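Local coordinates for protein Thf1 (Thermosynechococcus elongatus, PDB 5MJR), which may take part in building photosynthetic membranes and associates with the FtsH protease complex that works in photosystem II repair, at residues A30-H35 with I42-I47; R121-I126 with N172-Q177. All coordinates share one frame; numbering follows the deposited sequence.

Contact 1 (30-35 with 42-47) and contact 2 (121-126 with 172-177) lie on opposite sides of the chain's centre in a protein whose regular structure is entirely helical. Their centres are 37 Å apart and their nearest atoms about 21 Å, so neither touches the other. They follow in series along the sequence: contact 1 closes between two consecutive helices before contact 2 opens, and contact 2 spans 45 intervening residues that include helix 150-162. All four segments lie in the region characteristic of the Thf1 family. Both contacts bring apolar groups together and have no hydrogen bond between their two segments.

Contact 1. Residues A30-H35 with I42-I47; sequences AFYAAH and IYRRFI
F31 and I47 make the apolar half of this contact. The methyl CG2 of I47 lies over one face of the F31 ring, 4.2 Å from the ring centroid and 26° off its normal, a CH-pi contact; it is nearest to CZ of F31, at 3.7 Å. With its CG anti to the backbone N (chi1 174°), F31 carries its ring toward the second helix. The two side chains cross at about a right angle, and both are buried. The flat ring face suits the gamma methyl of a beta-branched isoleucine, and A96 of helix 90-100 also touches the F31 side chain.

The fold here is two consecutive helices joined by a short connection, the second running steeply across the first: helix 24-34 ends just before H35, and I42-I47 lies in the first turns of helix 41-58. The alpha carbons of F31 and I47 are still 9.7 Å apart, a distance that the aromatic side chain helps to bridge.

Toward the surface, polar ends join in. The OH of Y32 lies 3.6 Å from CD of R44, at the edge of the guanidinium and near its plane. That CD sits obliquely to the tyrosine ring, and ring and guanidinium planes stand 60° apart. Neither polar group bonds to the other: the Y32 hydroxyl hydrogen-bonds to OE2 of E48, one turn beyond R44, and NH1 of R44 reaches back to the carbonyl O of I39. Tyrosine and arginine suit this edge because each joins an apolar stem to a polar end. Within the first helix, CD2 of F31 sits 3.6 Å above the centre of the Y32 ring.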
# COMPACT_ATOMS: atom_id res chain seq x y z
N ALA A 30 19.46 -1.83 -9.57
CA ALA A 30 18.46 -2.25 -10.53
C ALA A 30 17.47 -1.11 -10.85
O ALA A 30 17.07 -0.89 -11.98
CB ALA A 30 17.78 -3.53 -10.10
N PHE A 31 17.08 -0.42 -9.80
CA PHE A 31 16.19 0.72 -9.96
C PHE A 31 16.77 1.78 -10.89
O PHE A 31 16.15 2.21 -11.88
CB PHE A 31 15.83 1.33 -8.63
CG PHE A 31 14.99 2.62 -8.75
CD1 PHE A 31 13.68 2.57 -9.05
CD2 PHE A 31 15.62 3.85 -8.68
CE1 PHE A 31 12.95 3.69 -9.28
CE2 PHE A 31 14.87 4.99 -8.90
CZ PHE A 31 13.50 4.90 -9.20
N TYR A 32 18.03 2.18 -10.59
CA TYR A 32 18.68 3.23 -11.39
C TYR A 32 19.14 2.82 -12.75
O TYR A 32 19.31 3.70 -13.61
CB TYR A 32 19.82 3.82 -10.56
CG TYR A 32 19.31 4.68 -9.39
CD1 TYR A 32 18.62 5.88 -9.61
CD2 TYR A 32 19.54 4.35 -8.09
CE1 TYR A 32 18.12 6.68 -8.60
CE2 TYR A 32 19.03 5.18 -7.01
CZ TYR A 32 18.38 6.34 -7.30
OH TYR A 32 17.89 7.10 -6.26
N ALA A 33 19.25 1.52 -12.97
CA ALA A 33 19.50 0.96 -14.33
C ALA A 33 18.18 1.04 -15.18
O ALA A 33 18.28 1.23 -16.41
CB ALA A 33 20.00 -0.45 -14.26
N ALA A 34 17.04 0.85 -14.49
CA ALA A 34 15.72 0.80 -15.17
C ALA A 34 15.13 2.22 -15.39
O ALA A 34 14.39 2.41 -16.30
CB ALA A 34 14.78 -0.06 -14.33
N HIS A 35 15.52 3.18 -14.54
CA HIS A 35 15.12 4.56 -14.71
C HIS A 35 16.36 5.44 -14.55
O HIS A 35 16.80 5.68 -13.42
CB HIS A 35 14.04 4.98 -13.71
CG HIS A 35 13.54 6.34 -13.93
ND1 HIS A 35 12.68 6.65 -14.93
CD2 HIS A 35 13.81 7.51 -13.25
CE1 HIS A 35 12.43 7.98 -14.89
NE2 HIS A 35 13.07 8.50 -13.89
N ILE A 42 14.44 15.46 -3.29
CA ILE A 42 13.29 15.26 -2.39
C ILE A 42 12.68 13.87 -2.62
O ILE A 42 12.33 13.15 -1.64
CB ILE A 42 12.26 16.36 -2.65
CG1 ILE A 42 12.71 17.72 -2.19
CG2 ILE A 42 10.94 16.03 -1.98
CD1 ILE A 42 11.88 18.88 -2.70
N TYR A 43 12.52 13.52 -3.89
CA TYR A 43 11.85 12.29 -4.27
C TYR A 43 12.77 11.08 -4.23
O TYR A 43 12.32 10.00 -3.85
CB TYR A 43 11.23 12.48 -5.65
CG TYR A 43 10.07 13.41 -5.58
CD1 TYR A 43 8.83 12.99 -5.10
CD2 TYR A 43 10.15 14.76 -5.89
CE1 TYR A 43 7.75 13.82 -5.00
CE2 TYR A 43 9.10 15.63 -5.77
CZ TYR A 43 7.89 15.17 -5.34
OH TYR A 43 6.83 15.98 -5.19
N ARG A 44 14.06 11.27 -4.47
CA ARG A 44 15.02 10.14 -4.28
C ARG A 44 14.94 9.67 -2.84
O ARG A 44 15.01 8.44 -2.60
CB ARG A 44 16.43 10.54 -4.65
CG ARG A 44 16.59 10.75 -6.12
CD ARG A 44 18.04 10.69 -6.67
NE ARG A 44 19.06 11.32 -5.80
CZ ARG A 44 19.45 12.60 -5.85
NH1 ARG A 44 18.90 13.48 -6.67
NH2 ARG A 44 20.38 13.08 -5.02
N ARG A 45 14.80 10.58 -1.85
CA ARG A 45 14.73 10.15 -0.50
C ARG A 45 13.49 9.21 -0.26
O ARG A 45 13.58 8.15 0.34
CB ARG A 45 14.68 11.32 0.48
CG ARG A 45 15.90 12.15 0.59
CD ARG A 45 15.97 13.14 1.78
NE ARG A 45 15.10 14.34 1.63
CZ ARG A 45 15.42 15.44 0.91
NH1 ARG A 45 16.60 15.54 0.26
NH2 ARG A 45 14.60 16.51 0.86
N PHE A 46 12.31 9.61 -0.77
CA PHE A 46 11.08 8.84 -0.59
C PHE A 46 11.16 7.52 -1.35
O PHE A 46 10.78 6.44 -0.83
CB PHE A 46 9.87 9.69 -0.99
CG PHE A 46 9.39 10.63 0.08
CD1 PHE A 46 10.04 11.77 0.40
CD2 PHE A 46 8.22 10.32 0.75
CE1 PHE A 46 9.62 12.62 1.46
CE2 PHE A 46 7.70 11.15 1.72
CZ PHE A 46 8.43 12.32 2.11
N ILE A 47 11.67 7.56 -2.59
CA ILE A 47 11.75 6.36 -3.40
C ILE A 47 12.72 5.37 -2.81
O ILE A 47 12.41 4.15 -2.70
CB ILE A 47 12.09 6.70 -4.86
CG1 ILE A 47 10.95 7.49 -5.51
CG2 ILE A 47 12.42 5.46 -5.66
CD1 ILE A 47 11.41 8.27 -6.73

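Contact 2. Residues R121-I126 with N172-Q177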
# COMPACT_ATOMS: atom_id res chain seq x y z
N ARG A 121 -20.24 0.32 -1.34
CA ARG A 121 -20.84 -0.56 -0.34
C ARG A 121 -20.73 -0.04 1.02
O ARG A 121 -19.71 0.62 1.40
CB ARG A 121 -20.26 -1.97 -0.41
CG ARG A 121 -20.42 -2.64 -1.74
CD ARG A 121 -19.88 -4.07 -1.69
NE ARG A 121 -19.58 -4.51 -3.05
CZ ARG A 121 -19.22 -5.72 -3.43
NH1 ARG A 121 -19.19 -6.76 -2.62
NH2 ARG A 121 -18.81 -5.85 -4.71
N PRO A 122 -21.83 -0.31 1.82
CA PRO A 122 -21.73 0.04 3.18
C PRO A 122 -20.87 -0.97 3.88
O PRO A 122 -20.75 -2.08 3.44
CB PRO A 122 -23.23 -0.00 3.67
CG PRO A 122 -23.75 -1.17 2.85
CD PRO A 122 -23.16 -0.83 1.50
N LEU A 123 -20.25 -0.49 4.99
CA LEU A 123 -19.44 -1.39 5.73
C LEU A 123 -20.21 -2.75 6.15
O LEU A 123 -19.58 -3.84 6.17
CB LEU A 123 -18.94 -0.75 7.02
CG LEU A 123 -17.87 -1.39 7.80
CD1 LEU A 123 -16.64 -1.66 7.02
CD2 LEU A 123 -17.67 -0.63 9.09
N SER A 124 -21.55 -2.66 6.41
CA SER A 124 -22.28 -3.85 6.84
C SER A 124 -22.17 -5.00 5.82
O SER A 124 -22.10 -6.19 6.22
CB SER A 124 -23.76 -3.49 7.02
OG SER A 124 -24.34 -2.97 5.88
N GLN A 125 -22.17 -4.69 4.53
CA GLN A 125 -22.08 -5.74 3.51
C GLN A 125 -20.67 -6.38 3.46
O GLN A 125 -20.58 -7.60 3.24
CB GLN A 125 -22.43 -5.18 2.09
CG GLN A 125 -23.87 -4.94 1.89
CD GLN A 125 -24.20 -4.24 0.58
OE1 GLN A 125 -23.31 -3.59 -0.09
NE2 GLN A 125 -25.48 -4.36 0.20
N ILE A 126 -19.65 -5.58 3.69
CA ILE A 126 -18.27 -6.08 3.81
C ILE A 126 -18.17 -7.02 5.02
O ILE A 126 -17.54 -8.11 4.95
CB ILE A 126 -17.33 -4.88 3.92
CG1 ILE A 126 -17.37 -4.01 2.63
CG2 ILE A 126 -15.90 -5.35 4.16
CD1 ILE A 126 -17.14 -4.71 1.35
N ASN A 172 -12.49 5.98 12.96
CA ASN A 172 -12.43 5.38 14.28
C ASN A 172 -13.42 4.25 14.44
O ASN A 172 -13.07 3.12 14.83
CB ASN A 172 -12.78 6.46 15.40
CG ASN A 172 -11.82 7.71 15.46
OD1 ASN A 172 -10.52 7.50 15.36
ND2 ASN A 172 -12.39 8.99 15.54
N GLU A 173 -14.67 4.57 14.16
CA GLU A 173 -15.73 3.64 14.33
C GLU A 173 -15.54 2.46 13.41
O GLU A 173 -15.77 1.30 13.76
CB GLU A 173 -17.04 4.38 13.99
CG GLU A 173 -18.28 3.71 14.41
CD GLU A 173 -19.11 4.75 15.27
OE1 GLU A 173 -20.28 4.43 15.74
OE2 GLU A 173 -18.54 5.90 15.52
N THR A 174 -15.13 2.75 12.19
CA THR A 174 -14.93 1.66 11.20
C THR A 174 -13.85 0.64 11.67
O THR A 174 -14.05 -0.58 11.58
CB THR A 174 -14.60 2.25 9.80
OG1 THR A 174 -15.75 3.00 9.36
CG2 THR A 174 -14.18 1.19 8.84
N LEU A 175 -12.70 1.20 12.07
CA LEU A 175 -11.61 0.37 12.53
C LEU A 175 -12.04 -0.51 13.74
O LEU A 175 -11.72 -1.67 13.83
CB LEU A 175 -10.36 1.17 12.80
CG LEU A 175 -9.73 1.80 11.55
CD1 LEU A 175 -8.58 2.69 11.94
CD2 LEU A 175 -9.31 0.81 10.46
N ASP A 176 -12.76 0.12 14.66
CA ASP A 176 -13.28 -0.62 15.80
C ASP A 176 -14.25 -1.75 15.42
O ASP A 176 -14.23 -2.78 16.08
CB ASP A 176 -13.92 0.30 16.77
CG ASP A 176 -12.92 1.12 17.59
OD1 ASP A 176 -11.68 0.73 17.63
OD2 ASP A 176 -13.38 2.11 18.20
N GLN A 177 -15.05 -1.56 14.40
CA GLN A 177 -15.95 -2.61 13.93
C GLN A 177 -15.15 -3.80 13.33
O GLN A 177 -15.52 -4.93 13.36
CB GLN A 177 -16.89 -2.07 12.86
CG GLN A 177 -17.96 -1.11 13.33
CD GLN A 177 -19.00 -0.75 12.31
OE1 GLN A 177 -19.18 0.43 11.92
NE2 GLN A 177 -19.76 -1.77 11.91
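L123 meets T174 and Q177 with the branched end of its side chain, joining the first turn of helix 123-131 to helix 171-178. This is helix-to-helix packing within an all-helical domain, between elements far apart in sequence, and P122 occupies the N-cap position just before the first of them. Its backbone O accepts a bond from the N of Q125, closing the opening turn.

A chi1 of -168° swings the leucine branch away from its own amide N and carries both methyls toward the second helix. CD2 does most of the touching: T174 and Q177 stand one helical turn apart, and this methyl reaches both. Toward T174 the approach is methyl to methyl, with CG2 of T174 lying 3.9 Å from CD2 of L123 and 4.2 Å from CD1. Threonine suits the place because its branches divide the work: CG2 packs against leucine, while the single proton of OG1 can be shared between the carbonyl oxygens of V167, the stronger partner, and H170, which satisfies a buried hydroxyl.

Q177 comes at the same methyl with its terminal amide. Its CG lies beside the backbone N (chi1 -71°), and beyond CG the chain is extended, bringing a face of the amide over CD2 of L123. Glutamine fits this more exposed border, where methylenes and the flat face of an uncharged amide can rest against an apolar group. Its CB is also near, 4.1 Å from CD2 of L123. The leucine CD2 sits nearly above CD of the Q177 amide, so that all three amide atoms are close to it: CD at 3.5 Å, NE2 at 3.7 Å and OE1 at 3.4 Å.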